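Local coordinates for protein benzoylformate Decarboxylase (Polynucleobacter necessarius, PDB 4K9Q) that probably catalyses the thiamine diphosphate- and magnesium-dependent decarboxylation of benzoylformate, as a tetrameric member of the TPP enzyme family, at residues L15-V20 with R62-V67; I53-S58 with N88-I93; P244-A249 with P335-M340. One frame throughout, in Å; residues are numbered along the deposited sequence.

Contact 1 (L15-V20 with R62-V67); sequences LQVTTV and RKPVIV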
loop_
_atom_site.group_PDB
_atom_site.type_symbol
_atom_site.label_atom_id
_atom_site.label_comp_id
_atom_site.label_asym_id
_atom_site.label_seq_id
_atom_site.Cartn_x
_atom_site.Cartn_y
_atom_site.Cartn_z
ATOM N N LEU A 15 -26.785 -12.111 -12.502
ATOM C CA LEU A 15 -25.695 -11.504 -13.266
ATOM C C LEU A 15 -25.196 -12.384 -14.405
ATOM O O LEU A 15 -24.405 -11.930 -15.240
ATOM C CB LEU A 15 -24.528 -11.149 -12.334
ATOM C CG LEU A 15 -24.873 -10.079 -11.290
ATOM C CD1 LEU A 15 -23.764 -9.907 -10.251
ATOM C CD2 LEU A 15 -25.205 -8.734 -11.954
ATOM N N GLN A 16 -25.653 -13.637 -14.422
ATOM C CA GLN A 16 -25.236 -14.632 -15.405
ATOM C C GLN A 16 -23.746 -14.968 -15.324
ATOM O O GLN A 16 -23.083 -15.193 -16.341
ATOM C CB GLN A 16 -25.643 -14.204 -16.813
ATOM C CG GLN A 16 -27.154 -13.962 -16.926
ATOM C CD GLN A 16 -27.582 -13.589 -18.330
ATOM O OE1 GLN A 16 -27.054 -14.110 -19.311
ATOM N NE2 GLN A 16 -28.538 -12.672 -18.433
ATOM N N VAL A 17 -23.237 -15.000 -14.098
ATOM C CA VAL A 17 -21.860 -15.402 -13.834
ATOM C C VAL A 17 -21.934 -16.724 -13.079
ATOM O O VAL A 17 -22.052 -16.744 -11.853
ATOM C CB VAL A 17 -21.136 -14.316 -13.011
ATOM C CG1 VAL A 17 -19.715 -14.750 -12.643
ATOM C CG2 VAL A 17 -21.108 -13.002 -13.804
ATOM N N THR A 18 -21.896 -17.832 -13.813
ATOM C CA THR A 18 -22.178 -19.128 -13.193
ATOM C C THR A 18 -21.054 -20.154 -13.374
ATOM O O THR A 18 -21.261 -21.359 -13.194
ATOM C CB THR A 18 -23.526 -19.713 -13.678
ATOM O OG1 THR A 18 -23.465 -19.954 -15.086
ATOM C CG2 THR A 18 -24.666 -18.733 -13.387
ATOM N N THR A 19 -19.866 -19.670 -13.723
ATOM C CA THR A 19 -18.691 -20.531 -13.764
ATOM C C THR A 19 -17.678 -20.121 -12.707
ATOM O O THR A 19 -17.337 -18.947 -12.587
ATOM C CB THR A 19 -18.008 -20.531 -15.143
ATOM O OG1 THR A 19 -18.957 -20.937 -16.137
ATOM C CG2 THR A 19 -16.829 -21.513 -15.148
ATOM N N VAL A 20 -17.197 -21.109 -11.952
ATOM C CA VAL A 20 -16.154 -20.914 -10.961
ATOM C C VAL A 20 -14.953 -21.774 -11.350
ATOM O O VAL A 20 -15.072 -22.996 -11.447
ATOM C CB VAL A 20 -16.625 -21.359 -9.547
ATOM C CG1 VAL A 20 -15.475 -21.243 -8.549
ATOM C CG2 VAL A 20 -17.851 -20.552 -9.077
ATOM N N ARG A 62 -16.944 -12.730 -22.986
ATOM C CA ARG A 62 -17.131 -11.298 -22.713
ATOM C C ARG A 62 -18.022 -11.025 -21.496
ATOM O O ARG A 62 -18.931 -10.182 -21.528
ATOM C CB ARG A 62 -17.616 -10.557 -23.959
ATOM C CG ARG A 62 -16.526 -10.448 -25.018
ATOM C CD ARG A 62 -16.969 -9.709 -26.268
ATOM N NE ARG A 62 -15.825 -9.445 -27.137
ATOM C CZ ARG A 62 -15.380 -10.285 -28.067
ATOM N NH1 ARG A 62 -15.979 -11.453 -28.249
ATOM N NH2 ARG A 62 -14.326 -9.952 -28.812
ATOM N N LYS A 63 -17.741 -11.748 -20.418
ATOM C CA LYS A 63 -18.366 -11.506 -19.130
ATOM C C LYS A 63 -17.469 -12.106 -18.059
ATOM O O LYS A 63 -16.538 -12.854 -18.370
ATOM C CB LYS A 63 -19.769 -12.113 -19.073
ATOM C CG LYS A 63 -19.813 -13.605 -19.210
ATOM C CD LYS A 63 -21.255 -14.068 -19.050
ATOM C CE LYS A 63 -21.393 -15.545 -19.256
ATOM N NZ LYS A 63 -22.807 -15.982 -19.015
ATOM N N PRO A 64 -17.733 -11.765 -16.797
ATOM C CA PRO A 64 -16.857 -12.242 -15.726
ATOM C C PRO A 64 -16.921 -13.753 -15.528
ATOM O O PRO A 64 -17.911 -14.410 -15.854
ATOM C CB PRO A 64 -17.404 -11.527 -14.487
ATOM C CG PRO A 64 -18.091 -10.298 -15.029
ATOM C CD PRO A 64 -18.701 -10.764 -16.315
ATOM N N VAL A 65 -15.831 -14.284 -14.996
ATOM C CA VAL A 65 -15.768 -15.645 -14.501
ATOM C C VAL A 65 -15.249 -15.516 -13.070
ATOM O O VAL A 65 -14.452 -14.625 -12.781
ATOM C CB VAL A 65 -14.808 -16.506 -15.348
ATOM C CG1 VAL A 65 -14.592 -17.872 -14.680
ATOM C CG2 VAL A 65 -15.354 -16.670 -16.774
ATOM N N ILE A 66 -15.727 -16.363 -12.165
ATOM C CA ILE A 66 -15.243 -16.341 -10.790
ATOM C C ILE A 66 -14.041 -17.264 -10.626
ATOM O O ILE A 66 -14.047 -18.398 -11.105
ATOM C CB ILE A 66 -16.335 -16.759 -9.800
ATOM C CG1 ILE A 66 -17.444 -15.702 -9.779
ATOM C CG2 ILE A 66 -15.746 -16.938 -8.411
ATOM C CD1 ILE A 66 -18.629 -16.119 -8.975
ATOM N N VAL A 67 -13.003 -16.748 -9.977
ATOM C CA VAL A 67 -11.865 -17.536 -9.539
ATOM C C VAL A 67 -12.051 -17.750 -8.034
ATOM O O VAL A 67 -12.370 -16.818 -7.306
ATOM C CB VAL A 67 -10.538 -16.784 -9.824
ATOM C CG1 VAL A 67 -9.378 -17.380 -9.024
ATOM C CG2 VAL A 67 -10.229 -16.803 -11.323
HETATM O O HOH W 1 -24.650 -14.311 -20.630
HETATM O O HOH W 2 -19.004 -17.072 -15.492
#
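V17 packs against P64 and I66 at the apolar centre. It lies where strands 19-22 and 66-69 start side by side in the parallel sheet of the N-terminal TPP-binding domain. CG1 of V17 is anti to the backbone N (chi1 176°) and meets I66 CG1 at 3.8 Å. The other branch, CG2, reaches P64 CB at 4.0 Å. The V17 side chain crosses both partners at about a right angle. Y143 of helix 135-147 touches V17 and P64. Next along, V20 and I66 pair as a parallel bridge with their side chains on the same face of the sheet, and V20 CG2 touches I66 CB at 4.1 Å. The backbone N of I66 donates to T19 O at 3.1 Å, and V20 CA makes a CA-H...O contact with I66 O. V65 CG1 also touches T19 O. Before the strands pair, a water spans the gap: it accepts from T19 N and donates to P64 O. The polar edge belongs to Q16 and K63. Q16, first after helix 4-15, closes it in a Schellman motif with positive phi. K63 runs extended to this helix end, where the partial negative charge would probably favour its ammonium group. Its NZ donates to Q16 O at 2.8 Å, in the carbonyl plane, and also to a water that donates to Q16 OE1.

Contact 2 (I53-S58 with N88-I93); sequences IADGLS and NKTPLI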
loop_
_atom_site.group_PDB
_atom_site.type_symbol
_atom_site.label_atom_id
_atom_site.label_comp_id
_atom_site.label_asym_id
_atom_site.label_seq_id
_atom_site.Cartn_x
_atom_site.Cartn_y
_atom_site.Cartn_z
ATOM N N ILE A 53 -7.033 -19.990 -16.889
ATOM C CA ILE A 53 -8.206 -20.675 -17.444
ATOM C C ILE A 53 -9.419 -19.736 -17.386
ATOM O O ILE A 53 -10.151 -19.561 -18.373
ATOM C CB ILE A 53 -8.482 -21.975 -16.672
ATOM C CG1 ILE A 53 -7.368 -22.990 -16.951
ATOM C CG2 ILE A 53 -9.838 -22.570 -17.065
ATOM C CD1 ILE A 53 -7.433 -24.225 -16.041
ATOM N N ALA A 54 -9.639 -19.133 -16.225
ATOM C CA ALA A 54 -10.732 -18.180 -16.070
ATOM C C ALA A 54 -10.601 -16.998 -17.040
ATOM O O ALA A 54 -11.585 -16.537 -17.610
ATOM C CB ALA A 54 -10.809 -17.688 -14.622
ATOM N N ASP A 55 -9.376 -16.519 -17.223
ATOM C CA ASP A 55 -9.084 -15.401 -18.119
ATOM C C ASP A 55 -9.491 -15.788 -19.547
ATOM O O ASP A 55 -10.284 -15.096 -20.189
ATOM C CB ASP A 55 -7.588 -15.061 -18.028
ATOM C CG ASP A 55 -7.231 -13.730 -18.673
ATOM O OD1 ASP A 55 -8.027 -13.203 -19.468
ATOM O OD2 ASP A 55 -6.119 -13.220 -18.392
ATOM N N GLY A 56 -8.987 -16.920 -20.033
ATOM C CA GLY A 56 -9.360 -17.400 -21.357
ATOM C C GLY A 56 -10.870 -17.535 -21.533
ATOM O O GLY A 56 -11.431 -17.092 -22.545
ATOM N N LEU A 57 -11.541 -18.151 -20.557
ATOM C CA LEU A 57 -12.993 -18.294 -20.620
ATOM C C LEU A 57 -13.694 -16.930 -20.644
ATOM O O LEU A 57 -14.572 -16.690 -21.476
ATOM C CB LEU A 57 -13.501 -19.134 -19.452
ATOM C CG LEU A 57 -15.004 -19.415 -19.446
ATOM C CD1 LEU A 57 -15.426 -20.079 -20.761
ATOM C CD2 LEU A 57 -15.355 -20.296 -18.253
ATOM N N SER A 58 -13.307 -16.042 -19.739
ATOM C CA SER A 58 -13.900 -14.698 -19.682
ATOM C C SER A 58 -13.698 -13.922 -20.998
ATOM O O SER A 58 -14.578 -13.185 -21.431
ATOM C CB SER A 58 -13.334 -13.914 -18.494
ATOM O OG SER A 58 -13.786 -12.567 -18.514
ATOM N N ASN A 88 -4.514 -7.693 -19.651
ATOM C CA ASN A 88 -5.459 -8.173 -20.675
ATOM C C ASN A 88 -6.797 -7.422 -20.590
ATOM O O ASN A 88 -7.629 -7.516 -21.504
ATOM C CB ASN A 88 -5.767 -9.662 -20.470
ATOM C CG ASN A 88 -4.666 -10.588 -20.972
ATOM O OD1 ASN A 88 -3.765 -10.186 -21.719
ATOM N ND2 ASN A 88 -4.747 -11.855 -20.566
ATOM N N LYS A 89 -7.007 -6.721 -19.476
ATOM C CA LYS A 89 -8.282 -6.050 -19.177
ATOM C C LYS A 89 -9.463 -7.017 -19.079
ATOM O O LYS A 89 -10.564 -6.744 -19.568
ATOM C CB LYS A 89 -8.552 -4.918 -20.171
ATOM C CG LYS A 89 -7.600 -3.737 -19.954
ATOM C CD LYS A 89 -7.931 -2.528 -20.814
ATOM C CE LYS A 89 -7.537 -2.733 -22.271
ATOM N NZ LYS A 89 -7.345 -1.397 -22.926
ATOM N N THR A 90 -9.236 -8.150 -18.416
ATOM C CA THR A 90 -10.268 -9.176 -18.303
ATOM C C THR A 90 -11.001 -8.999 -16.988
ATOM O O THR A 90 -10.375 -8.899 -15.942
ATOM C CB THR A 90 -9.640 -10.575 -18.318
ATOM O OG1 THR A 90 -8.772 -10.692 -19.453
ATOM C CG2 THR A 90 -10.720 -11.665 -18.356
ATOM N N PRO A 91 -12.339 -8.963 -17.038
ATOM C CA PRO A 91 -13.140 -8.677 -15.842
ATOM C C PRO A 91 -13.338 -9.892 -14.916
ATOM O O PRO A 91 -14.478 -10.267 -14.647
ATOM C CB PRO A 91 -14.473 -8.212 -16.432
ATOM C CG PRO A 91 -14.581 -8.939 -17.739
ATOM C CD PRO A 91 -13.164 -9.058 -18.259
ATOM N N LEU A 92 -12.247 -10.476 -14.425
ATOM C CA LEU A 92 -12.343 -11.607 -13.505
ATOM C C LEU A 92 -12.739 -11.147 -12.110
ATOM O O LEU A 92 -12.308 -10.082 -11.645
ATOM C CB LEU A 92 -11.004 -12.342 -13.417
ATOM C CG LEU A 92 -10.467 -12.919 -14.709
ATOM C CD1 LEU A 92 -9.175 -13.687 -14.400
ATOM C CD2 LEU A 92 -11.532 -13.840 -15.358
ATOM N N ILE A 93 -13.567 -11.947 -11.445
ATOM C CA ILE A 93 -13.844 -11.720 -10.034
ATOM C C ILE A 93 -13.031 -12.728 -9.231
ATOM O O ILE A 93 -13.389 -13.916 -9.145
ATOM C CB ILE A 93 -15.345 -11.828 -9.732
ATOM C CG1 ILE A 93 -16.100 -10.759 -10.530
ATOM C CG2 ILE A 93 -15.602 -11.663 -8.228
ATOM C CD1 ILE A 93 -17.614 -10.849 -10.408
#
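D55 reaches from helix 47-61 to N88 and T90, at the turn between helix 79-88 and strand 93-98. Its CB lies 4.2 Å from L92 CD1. CG stands anti to the backbone N (chi1 -167°), which carries the carboxylate out to the turn. OD1 accepts a hydrogen bond of 2.6 Å from T90 OG1, which comes from above the carboxylate plane, 37° out of it. OD2 accepts from N88 ND2 at 2.9 Å. That donor sits on the syn side but tilted out of the carboxylate plane, and the amide plane is turned 61° from the carboxylate. Each oxygen has a further donor: Q59 NE2 bonds to OD1 and W402 NE1 to OD2. N88 in turn bonds through OD1 to A396 N. Beside this polar group the helix packs on the turn. L92 CD2 lies against A54 O (3.5 Å), A54 CB and S58 CB (3.6 Å). T90 CG2 lies against S58, with a tight 3.5 Å between it and S58 CB. S58 OG bonds to K63 O and also lies near P91 CD. P91 is the centre of an inverse gamma turn, with a weak bond from L92 N to T90 O. The contact packs helix 47-61 on the turn before strand 93-98 in the N-terminal TPP-binding domain. W402 and A396 lie in the C-terminal TPP-binding domain, around G398 and L400, which bind thiamine diphosphate, so the carboxylate links the domains near the cofactor. The four donors around the buried carboxylate would be expected to stabilise its negative charge and limit its rotation.

Contact 3 (P244-A249 with P335-M340); sequences PLFQGA and PQRSPM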
loop_
_atom_site.group_PDB
_atom_site.type_symbol
_atom_site.label_atom_id
_atom_site.label_comp_id
_atom_site.label_asym_id
_atom_site.label_seq_id
_atom_site.Cartn_x
_atom_site.Cartn_y
_atom_site.Cartn_z
ATOM N N PRO A 244 -5.440 -6.085 -48.167
ATOM C CA PRO A 244 -4.435 -5.375 -48.970
ATOM C C PRO A 244 -3.768 -4.204 -48.250
ATOM O O PRO A 244 -2.628 -3.863 -48.566
ATOM C CB PRO A 244 -5.234 -4.871 -50.178
ATOM C CG PRO A 244 -6.684 -5.041 -49.807
ATOM C CD PRO A 244 -6.716 -6.220 -48.886
ATOM N N LEU A 245 -4.460 -3.594 -47.296
ATOM C CA LEU A 245 -3.892 -2.455 -46.592
ATOM C C LEU A 245 -2.950 -2.873 -45.461
ATOM O O LEU A 245 -2.158 -2.061 -44.975
ATOM C CB LEU A 245 -4.999 -1.540 -46.059
ATOM C CG LEU A 245 -5.854 -0.811 -47.097
ATOM C CD1 LEU A 245 -6.911 0.039 -46.407
ATOM C CD2 LEU A 245 -4.976 0.056 -47.984
ATOM N N PHE A 246 -3.022 -4.137 -45.049
ATOM C CA PHE A 246 -2.277 -4.564 -43.867
ATOM C C PHE A 246 -0.801 -4.767 -44.159
ATOM O O PHE A 246 -0.443 -5.516 -45.073
ATOM C CB PHE A 246 -2.850 -5.843 -43.273
ATOM C CG PHE A 246 -2.177 -6.240 -41.995
ATOM C CD1 PHE A 246 -2.396 -5.511 -40.832
ATOM C CD2 PHE A 246 -1.326 -7.330 -41.950
ATOM C CE1 PHE A 246 -1.775 -5.868 -39.651
ATOM C CE2 PHE A 246 -0.705 -7.693 -40.768
ATOM C CZ PHE A 246 -0.927 -6.961 -39.621
ATOM N N GLN A 247 0.052 -4.121 -43.370
ATOM C CA GLN A 247 1.492 -4.149 -43.617
ATOM C C GLN A 247 2.238 -5.189 -42.784
ATOM O O GLN A 247 3.226 -5.765 -43.241
ATOM C CB GLN A 247 2.091 -2.764 -43.396
ATOM C CG GLN A 247 1.421 -1.684 -44.241
ATOM C CD GLN A 247 1.576 -1.941 -45.729
ATOM O OE1 GLN A 247 2.692 -1.999 -46.247
ATOM N NE2 GLN A 247 0.456 -2.112 -46.424
ATOM N N GLY A 248 1.764 -5.426 -41.565
ATOM C CA GLY A 248 2.376 -6.402 -40.675
ATOM C C GLY A 248 2.346 -5.908 -39.237
ATOM O O GLY A 248 1.643 -4.949 -38.931
ATOM N N ALA A 249 3.113 -6.560 -38.366
ATOM C CA ALA A 249 3.198 -6.197 -36.957
ATOM C C ALA A 249 4.430 -5.339 -36.745
ATOM O O ALA A 249 5.510 -5.672 -37.245
ATOM C CB ALA A 249 3.289 -7.451 -36.104
ATOM N N PRO A 335 1.433 -0.163 -50.398
ATOM C CA PRO A 335 1.975 -1.453 -50.848
ATOM C C PRO A 335 1.248 -2.668 -50.267
ATOM O O PRO A 335 0.616 -2.580 -49.217
ATOM C CB PRO A 335 3.432 -1.406 -50.379
ATOM C CG PRO A 335 3.460 -0.428 -49.270
ATOM C CD PRO A 335 2.392 0.594 -49.577
ATOM N N GLN A 336 1.333 -3.788 -50.978
ATOM C CA GLN A 336 0.779 -5.057 -50.528
ATOM C C GLN A 336 1.896 -5.866 -49.884
ATOM O O GLN A 336 2.978 -5.990 -50.458
ATOM C CB GLN A 336 0.233 -5.831 -51.727
ATOM C CG GLN A 336 -1.276 -5.928 -51.791
ATOM C CD GLN A 336 -1.772 -7.279 -51.329
ATOM O OE1 GLN A 336 -1.015 -8.066 -50.755
ATOM N NE2 GLN A 336 -3.045 -7.563 -51.584
ATOM N N ARG A 337 1.646 -6.428 -48.704
ATOM C CA ARG A 337 2.684 -7.218 -48.036
ATOM C C ARG A 337 3.061 -8.432 -48.881
ATOM O O ARG A 337 2.230 -8.967 -49.632
ATOM C CB ARG A 337 2.269 -7.635 -46.607
ATOM C CG ARG A 337 1.317 -8.802 -46.509
ATOM C CD ARG A 337 0.894 -9.095 -45.044
ATOM N NE ARG A 337 1.915 -9.788 -44.240
ATOM C CZ ARG A 337 1.634 -10.497 -43.143
ATOM N NH1 ARG A 337 0.378 -10.589 -42.733
ATOM N NH2 ARG A 337 2.596 -11.106 -42.452
ATOM N N SER A 338 4.315 -8.855 -48.751
ATOM C CA SER A 338 4.834 -10.008 -49.475
ATOM C C SER A 338 4.055 -11.249 -49.102
ATOM O O SER A 338 3.626 -11.392 -47.953
ATOM C CB SER A 338 6.300 -10.246 -49.119
ATOM O OG SER A 338 7.087 -9.093 -49.338
ATOM N N PRO A 339 3.873 -12.167 -50.064
ATOM C CA PRO A 339 3.289 -13.464 -49.721
ATOM C C PRO A 339 4.165 -14.223 -48.731
ATOM O O PRO A 339 5.372 -13.958 -48.618
ATOM C CB PRO A 339 3.268 -14.218 -51.054
ATOM C CG PRO A 339 3.395 -13.186 -52.097
ATOM C CD PRO A 339 4.163 -12.041 -51.500
ATOM N N MET A 340 3.549 -15.174 -48.037
ATOM C CA MET A 340 4.259 -16.058 -47.134
ATOM C C MET A 340 5.428 -16.687 -47.875
ATOM O O MET A 340 5.275 -17.137 -49.018
ATOM C CB MET A 340 3.313 -17.145 -46.627
ATOM C CG MET A 340 3.957 -18.118 -45.651
ATOM S SD MET A 340 2.947 -19.581 -45.426
ATOM C CE MET A 340 3.187 -20.422 -46.991
HETATM O O HOH W 3 -0.956 -6.121 -47.601
#
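Q247 meets P335 through the one direct hydrogen bond between 244-249 and 335-340. NE2 donates to P335 O at 2.8 Å, almost straight at 178°. The same nitrogen also donates to L245 O at 3.0 Å, and both acceptors lie in the amide plane of Q247. NE2 sits above the plane of the L245 carbonyl. The Q247 chain bends at chi2 (-62°), and its OE1 lies 3.5 Å from P335 CG. An alanine in place of Q247 removes NE2, which would probably leave P335 O and L245 O without their shared donor and the loop freer to shift. A water adds a bridge: it lies 2.6 Å from F246 O and accepts from R337 N. The remaining contacts are van der Waals. R337 runs alongside F246 in the same direction, with R337 NH1 at the ring edge, 3.7 Å from F246 CE2. Ring and guanidinium planes are 63° apart, so the two do not stack. The polar end of R337 is held from elsewhere: NH1 donates to E241 O and NH2 to Q381 O. Nearer the surface, Q336 NE2 lies 3.7 Å from P244 CB. The extended loop between helices 315-323 and 352-361 passes alongside the start of strand 246-249. This is the edge strand, within this chain, of the Rossmann-like six-stranded parallel sheet of the central domain.

From the N terminus, helix 4-15 leads into the first segment of contact 1. Contact 1 closes at 62-67, after strand 40-43 and helix 47-61. Contact 2 opens inside that loop, at 53-58, and closes beyond it at 88-93. The two loops therefore cross. Their centres are 9 Å apart and they touch, joining the sheet, helix 47-61 and the turn before strand 93-98 within the N-terminal domain. Contact 3 follows in series. Segments 244-249 and 335-340 close a loop through the central domain, tying an edge strand to the connecting loop. Its nearest atoms are about 16 Å from contact 2 and about 17 Å from contact 1.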